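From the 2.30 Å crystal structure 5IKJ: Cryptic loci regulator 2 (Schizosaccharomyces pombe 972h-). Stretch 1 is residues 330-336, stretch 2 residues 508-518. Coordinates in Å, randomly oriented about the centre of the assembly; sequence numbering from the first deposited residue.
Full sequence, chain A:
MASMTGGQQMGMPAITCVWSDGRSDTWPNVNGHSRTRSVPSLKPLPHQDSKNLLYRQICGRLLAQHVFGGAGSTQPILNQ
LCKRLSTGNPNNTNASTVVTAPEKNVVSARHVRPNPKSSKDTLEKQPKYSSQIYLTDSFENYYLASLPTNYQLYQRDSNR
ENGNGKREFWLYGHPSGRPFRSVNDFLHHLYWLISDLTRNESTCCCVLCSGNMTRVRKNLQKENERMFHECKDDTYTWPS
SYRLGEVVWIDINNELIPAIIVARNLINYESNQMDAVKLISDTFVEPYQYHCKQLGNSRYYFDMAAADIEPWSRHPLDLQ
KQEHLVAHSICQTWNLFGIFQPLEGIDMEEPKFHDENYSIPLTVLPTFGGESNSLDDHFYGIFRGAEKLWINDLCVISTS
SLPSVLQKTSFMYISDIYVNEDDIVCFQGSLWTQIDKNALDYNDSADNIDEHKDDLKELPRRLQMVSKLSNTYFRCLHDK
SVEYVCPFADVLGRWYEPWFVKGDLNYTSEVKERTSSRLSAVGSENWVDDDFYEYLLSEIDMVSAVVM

Stretch 1 (330-336) ICQTWNL
Stretch 2 (508-518) TSEVKERTSSR

Residues that touch across the two segments are at least 177 apart in sequence; the segments meet as short parallel strands and bury 796 Å² between them. Stretch 1 leaves a helix at Cys 331, makes a type I turn from Ile 330 to Thr 333, and extends from Thr 333 onward (phi/psi -99/172, then -159/150 at Trp 334). The turn is closed twice on Ile 330 O, by Thr 333 N at 3.1 Å and by Thr 333 OG1 at 2.7 Å, the hydroxyl being in rotamer p.

Stretch 2 begins clear of the contact at Thr 508. Ser 509, rotamer p and pointing toward stretch 1, gives a weak hydrogen bond from OG to Cys 331 O at 3.3 Å. At Glu 510 it is the backbone that is used: its O lies 3.4 Å from Gln 332 CG, while the side chain leads away to solvent, a fitting place for a charge. Gln 332 (m, t), partly exposed as a whole, packs its CG against Glu 510 O, with its amide NE2 4.2 Å from Glu 510 CB.

Val 511 (t) sets its CA 4.3 Å from the CA of Gln 332 and its CG1 3.5 Å from Trp 334 CD1, a compact branched side chain beside the indole. The CA-to-CB bond of Lys 512 points away, though its CE lies 4.1 Å from Gln 332 OE1, and its phi/psi of -142/3 breaks the extended run just before the strand. This kink lets one carbonyl serve two donors: Gln 332 O receives Lys 512 N at 3.0 Å and Glu 513 N at 3.2 Å, both with angles of 151° at the hydrogen.

Then comes the paired register, Thr 333 with Glu 513 (CA-CA 4.6 Å) and Trp 334 with Arg 514 (CA-CA 5.0 Å). Glu 513 O accepts from Trp 334 N at 2.9 Å, and Thr 333 CA approaches the same Glu 513 O at 3.0 Å. The Glu 513 side chain, extended t, t, shares a sheet face with Thr 333 and is exposed.

Arg 514 and Trp 334 occupy the other face. With Trp 334 at chi1 61° and chi2 -88°, its six-membered ring lies under Arg 514 CG, 3.5 Å from the centroid and 12° off the normal. The arginine thus spends its methylenes (t, t) on the indole while its charged end leads away.

Thr 515 N closes the ladder on Trp 334 O at 2.9 Å and 164°. Its CG2 meets Thr 333 CG2 at 3.7 Å, and its OG1 (p) bonds Ser 517 O at 3.0 Å. Asn 335, rotamer p, packs CB 3.0 Å from Thr 515 O. A water accepts from Asn 335 ND2 at 3.0 Å and donates to Ser 516 O at 2.9 Å and Leu 336 O at 2.5 Å, linking the Asn 335 amide to the backbone O of Ser 516, a residue that stays exposed.

Ser 517 (t) is the N-cap of the following helix. Buried Arg 518 (t, p, t) brings its guanidinium back, one face over Ile 330 CG2, with NH1 3.6 Å from that methyl. A second water accepts from Arg 518 NH1 at 2.9 Å and donates to Thr 333 OG1 at 2.9 Å and Asn 335 OD1 at 2.6 Å, joining three buried polar side chains.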

ATOM      1  N   ILE A 330      -1.481 -16.325 -18.302  1.00 66.97           N
ATOM      2  CA  ILE A 330      -1.608 -15.308 -17.264  1.00 63.41           C
ATOM      3  C   ILE A 330      -1.554 -13.913 -17.874  1.00 68.75           C
ATOM      4  O   ILE A 330      -2.295 -13.013 -17.463  1.00 59.51           O
ATOM      5  CB  ILE A 330      -0.514 -15.497 -16.197  1.00 63.16           C
ATOM      6  CG1 ILE A 330      -0.631 -16.882 -15.554  1.00 60.85           C
ATOM      7  CG2 ILE A 330      -0.617 -14.416 -15.128  1.00 58.76           C
ATOM      8  CD1 ILE A 330       0.577 -17.279 -14.731  1.00 58.49           C
ATOM      9  N   CYS A 331      -0.682 -13.711 -18.859  1.00 67.85           N
ATOM     10  CA  CYS A 331      -0.470 -12.395 -19.446  1.00 63.30           C
ATOM     11  C   CYS A 331      -1.564 -11.996 -20.427  1.00 62.47           C
ATOM     12  O   CYS A 331      -1.411 -10.990 -21.128  1.00 62.66           O
ATOM     13  CB  CYS A 331       0.896 -12.351 -20.132  1.00 55.85           C
ATOM     14  SG  CYS A 331       2.267 -12.550 -18.970  1.00 56.62           S
ATOM     15  N   GLN A 332      -2.655 -12.757 -20.492  1.00 66.30           N
ATOM     16  CA  GLN A 332      -3.853 -12.351 -21.208  1.00 63.31           C
ATOM     17  C   GLN A 332      -4.965 -11.914 -20.269  1.00 60.31           C
ATOM     18  O   GLN A 332      -6.030 -11.500 -20.740  1.00 59.35           O
ATOM     19  CB  GLN A 332      -4.358 -13.492 -22.100  1.00 63.70           C
ATOM     20  CG  GLN A 332      -3.467 -13.791 -23.288  1.00 73.28           C
ATOM     21  CD  GLN A 332      -4.204 -14.518 -24.394  1.00 81.58           C
ATOM     22  OE1 GLN A 332      -5.101 -15.320 -24.135  1.00 78.76           O
ATOM     23  NE2 GLN A 332      -3.839 -14.228 -25.637  1.00 94.11           N
ATOM     24  N   THR A 333      -4.750 -11.991 -18.960  1.00 51.74           N
ATOM     25  CA  THR A 333      -5.785 -11.690 -17.986  1.00 64.84           C
ATOM     26  C   THR A 333      -5.622 -10.278 -17.436  1.00 64.36           C
ATOM     27  O   THR A 333      -4.638  -9.582 -17.698  1.00 58.91           O
ATOM     28  CB  THR A 333      -5.762 -12.697 -16.832  1.00 58.67           C
ATOM     29  OG1 THR A 333      -4.533 -12.566 -16.106  1.00 59.71           O
ATOM     30  CG2 THR A 333      -5.900 -14.119 -17.348  1.00 56.12           C
ATOM     31  N   TRP A 334      -6.621  -9.858 -16.661  1.00 59.93           N
ATOM     32  CA  TRP A 334      -6.548  -8.624 -15.891  1.00 55.57           C
ATOM     33  C   TRP A 334      -7.560  -8.715 -14.760  1.00 55.54           C
ATOM     34  O   TRP A 334      -8.591  -9.380 -14.888  1.00 56.31           O
ATOM     35  CB  TRP A 334      -6.816  -7.386 -16.757  1.00 48.70           C
ATOM     36  CG  TRP A 334      -8.179  -7.355 -17.388  1.00 58.87           C
ATOM     37  CD1 TRP A 334      -8.539  -7.894 -18.590  1.00 60.66           C
ATOM     38  CD2 TRP A 334      -9.360  -6.740 -16.855  1.00 54.90           C
ATOM     39  NE1 TRP A 334      -9.870  -7.657 -18.836  1.00 53.51           N
ATOM     40  CE2 TRP A 334     -10.396  -6.951 -17.788  1.00 55.41           C
ATOM     41  CE3 TRP A 334      -9.641  -6.036 -15.682  1.00 54.17           C
ATOM     42  CZ2 TRP A 334     -11.693  -6.481 -17.581  1.00 56.75           C
ATOM     43  CZ3 TRP A 334     -10.930  -5.571 -15.478  1.00 57.38           C
ATOM     44  CH2 TRP A 334     -11.938  -5.797 -16.423  1.00 56.05           C
ATOM     45  N   ASN A 335      -7.255  -8.049 -13.647  1.00 54.24           N
ATOM     46  CA  ASN A 335      -8.155  -8.060 -12.501  1.00 55.62           C
ATOM     47  C   ASN A 335      -7.966  -6.797 -11.676  1.00 54.13           C
ATOM     48  O   ASN A 335      -6.835  -6.428 -11.348  1.00 49.48           O
ATOM     49  CB  ASN A 335      -7.923  -9.305 -11.633  1.00 50.31           C
ATOM     50  CG  ASN A 335      -6.494  -9.420 -11.136  1.00 48.48           C
ATOM     51  OD1 ASN A 335      -5.572  -9.652 -11.917  1.00 53.11           O
ATOM     52  ND2 ASN A 335      -6.308  -9.284  -9.828  1.00 50.69           N
ATOM     53  N   LEU A 336      -9.079  -6.141 -11.351  1.00 53.81           N
ATOM     54  CA  LEU A 336      -9.059  -5.027 -10.418  1.00 46.89           C
ATOM     55  C   LEU A 336      -8.862  -5.540  -8.996  1.00 42.16           C
ATOM     56  O   LEU A 336      -9.206  -6.679  -8.671  1.00 50.60           O
ATOM     57  CB  LEU A 336     -10.366  -4.234 -10.501  1.00 51.23           C
ATOM     58  CG  LEU A 336     -10.623  -3.364 -11.732  1.00 58.34           C
ATOM     59  CD1 LEU A 336     -12.118  -3.172 -11.920  1.00 51.65           C
ATOM     60  CD2 LEU A 336      -9.931  -2.018 -11.593  1.00 46.88           C
ATOM     61  N   THR A 508       3.579  -6.388 -27.284  1.00105.30           N
ATOM     62  CA  THR A 508       2.267  -6.235 -26.677  1.00104.20           C
ATOM     63  C   THR A 508       1.548  -7.578 -26.665  1.00105.19           C
ATOM     64  O   THR A 508       1.737  -8.417 -27.549  1.00 99.47           O
ATOM     65  CB  THR A 508       1.426  -5.213 -27.447  1.00 92.00           C
ATOM     66  OG1 THR A 508       0.999  -5.783 -28.690  1.00106.35           O
ATOM     67  CG2 THR A 508       2.221  -3.942 -27.726  1.00 87.62           C
ATOM     68  N   SER A 509       0.721  -7.783 -25.645  1.00110.89           N
ATOM     69  CA  SER A 509      -0.091  -8.984 -25.535  1.00102.29           C
ATOM     70  C   SER A 509      -1.567  -8.612 -25.577  1.00 99.48           C
ATOM     71  O   SER A 509      -1.955  -7.475 -25.292  1.00 98.14           O
ATOM     72  CB  SER A 509       0.223  -9.759 -24.247  1.00 93.36           C
ATOM     73  OG  SER A 509       0.187  -8.910 -23.115  1.00 96.20           O
ATOM     74  N   GLU A 510      -2.389  -9.592 -25.944  1.00 92.35           N
ATOM     75  CA  GLU A 510      -3.832  -9.396 -26.070  1.00 88.19           C
ATOM     76  C   GLU A 510      -4.468  -9.638 -24.707  1.00 81.91           C
ATOM     77  O   GLU A 510      -4.750 -10.779 -24.333  1.00 74.78           O
ATOM     78  CB  GLU A 510      -4.408 -10.323 -27.134  1.00 98.20           C
ATOM     79  CG  GLU A 510      -3.995  -9.961 -28.555  1.00103.59           C
ATOM     80  CD  GLU A 510      -5.106  -9.282 -29.333  1.00114.46           C
ATOM     81  OE1 GLU A 510      -6.253  -9.776 -29.291  1.00110.21           O
ATOM     82  OE2 GLU A 510      -4.834  -8.252 -29.986  1.00102.87           O
ATOM     83  N   VAL A 511      -4.695  -8.559 -23.964  1.00 76.23           N
ATOM     84  CA  VAL A 511      -5.327  -8.630 -22.651  1.00 74.74           C
ATOM     85  C   VAL A 511      -6.835  -8.575 -22.875  1.00 70.37           C
ATOM     86  O   VAL A 511      -7.384  -7.518 -23.196  1.00 70.80           O
ATOM     87  CB  VAL A 511      -4.849  -7.496 -21.737  1.00 64.39           C
ATOM     88  CG1 VAL A 511      -5.523  -7.576 -20.374  1.00 62.36           C
ATOM     89  CG2 VAL A 511      -3.331  -7.545 -21.584  1.00 66.10           C
ATOM     90  N   LYS A 512      -7.506  -9.717 -22.709  1.00 70.92           N
ATOM     91  CA  LYS A 512      -8.912  -9.823 -23.072  1.00 63.80           C
ATOM     92  C   LYS A 512      -9.749 -10.662 -22.117  1.00 58.84           C
ATOM     93  O   LYS A 512     -10.941 -10.849 -22.382  1.00 67.26           O
ATOM     94  CB  LYS A 512      -9.039 -10.405 -24.491  1.00 69.23           C
ATOM     95  CG  LYS A 512      -8.513 -11.827 -24.636  1.00 79.33           C
ATOM     96  CD  LYS A 512      -8.065 -12.103 -26.065  1.00 96.18           C
ATOM     97  CE  LYS A 512      -8.083 -13.587 -26.394  1.00 93.49           C
ATOM     98  NZ  LYS A 512      -7.837 -13.828 -27.843  1.00 87.34           N
ATOM     99  N   GLU A 513      -9.185 -11.164 -21.022  1.00 66.03           N
ATOM    100  CA  GLU A 513      -9.901 -12.032 -20.095  1.00 67.21           C
ATOM    101  C   GLU A 513      -9.831 -11.425 -18.700  1.00 65.48           C
ATOM    102  O   GLU A 513      -8.737 -11.184 -18.182  1.00 68.03           O
ATOM    103  CB  GLU A 513      -9.307 -13.443 -20.098  1.00 62.09           C
ATOM    104  CG  GLU A 513     -10.051 -14.435 -19.219  1.00 73.72           C
ATOM    105  CD  GLU A 513      -9.373 -15.791 -19.166  1.00 85.78           C
ATOM    106  OE1 GLU A 513      -8.446 -16.028 -19.970  1.00 98.01           O
ATOM    107  OE2 GLU A 513      -9.764 -16.620 -18.317  1.00 73.91           O
ATOM    108  N   ARG A 514     -10.989 -11.177 -18.096  1.00 57.81           N
ATOM    109  CA  ARG A 514     -11.029 -10.700 -16.721  1.00 56.42           C
ATOM    110  C   ARG A 514     -11.040 -11.883 -15.765  1.00 58.20           C
ATOM    111  O   ARG A 514     -11.685 -12.903 -16.025  1.00 64.49           O
ATOM    112  CB  ARG A 514     -12.254  -9.823 -16.462  1.00 59.10           C
ATOM    113  CG  ARG A 514     -12.177  -9.090 -15.124  1.00 62.30           C
ATOM    114  CD  ARG A 514     -13.508  -8.503 -14.687  1.00 61.46           C
ATOM    115  NE  ARG A 514     -14.537  -9.527 -14.514  1.00 67.80           N
ATOM    116  CZ  ARG A 514     -15.706  -9.560 -15.149  1.00 64.61           C
ATOM    117  NH1 ARG A 514     -16.044  -8.617 -16.018  1.00 59.90           N
ATOM    118  NH2 ARG A 514     -16.557 -10.547 -14.903  1.00 60.44           N
ATOM    119  N   THR A 515     -10.319 -11.738 -14.658  1.00 54.07           N
ATOM    120  CA  THR A 515     -10.312 -12.727 -13.594  1.00 53.92           C
ATOM    121  C   THR A 515     -10.614 -12.034 -12.272  1.00 55.62           C
ATOM    122  O   THR A 515     -10.510 -10.812 -12.149  1.00 60.34           O
ATOM    123  CB  THR A 515      -8.967 -13.466 -13.511  1.00 59.92           C
ATOM    124  OG1 THR A 515      -7.935 -12.551 -13.117  1.00 64.49           O
ATOM    125  CG2 THR A 515      -8.613 -14.075 -14.861  1.00 64.32           C
ATOM    126  N   SER A 516     -10.998 -12.836 -11.281  1.00 52.94           N
ATOM    127  CA  SER A 516     -11.340 -12.316  -9.966  1.00 56.13           C
ATOM    128  C   SER A 516     -10.121 -12.083  -9.088  1.00 55.32           C
ATOM    129  O   SER A 516     -10.258 -11.496  -8.009  1.00 55.55           O
ATOM    130  CB  SER A 516     -12.284 -13.286  -9.255  1.00 65.41           C
ATOM    131  OG  SER A 516     -11.659 -14.545  -9.073  1.00 75.96           O
ATOM    132  N   SER A 517      -8.943 -12.513  -9.524  1.00 62.94           N
ATOM    133  CA  SER A 517      -7.779 -12.573  -8.654  1.00 53.93           C
ATOM    134  C   SER A 517      -6.562 -12.912  -9.497  1.00 49.45           C
ATOM    135  O   SER A 517      -6.688 -13.507 -10.570  1.00 57.05           O
ATOM    136  CB  SER A 517      -7.978 -13.625  -7.556  1.00 51.23           C
ATOM    137  OG  SER A 517      -6.871 -13.671  -6.679  1.00 76.40           O
ATOM    138  N   ARG A 518      -5.383 -12.527  -9.003  1.00 48.41           N
ATOM    139  CA  ARG A 518      -4.149 -12.951  -9.654  1.00 60.41           C
ATOM    140  C   ARG A 518      -3.945 -14.452  -9.503  1.00 53.00           C
ATOM    141  O   ARG A 518      -3.565 -15.132 -10.461  1.00 55.59           O
ATOM    142  CB  ARG A 518      -2.956 -12.188  -9.074  1.00 47.70           C
ATOM    143  CG  ARG A 518      -1.659 -12.343  -9.865  1.00 46.97           C
ATOM    144  CD  ARG A 518      -1.862 -12.014 -11.334  1.00 52.08           C
ATOM    145  NE  ARG A 518      -0.639 -11.552 -11.983  1.00 51.04           N
ATOM    146  CZ  ARG A 518      -0.572 -11.155 -13.251  1.00 45.97           C
ATOM    147  NH1 ARG A 518      -1.658 -11.163 -14.013  1.00 54.59           N
ATOM    148  NH2 ARG A 518       0.581 -10.747 -13.759  1.00 45.34           N
TER
HETATM  149  O   HOH W   1      -4.524 -11.411 -13.474  1.00 48.27           O
HETATM  150  O   HOH W   2      -8.722  -9.061  -8.143  1.00 46.89           O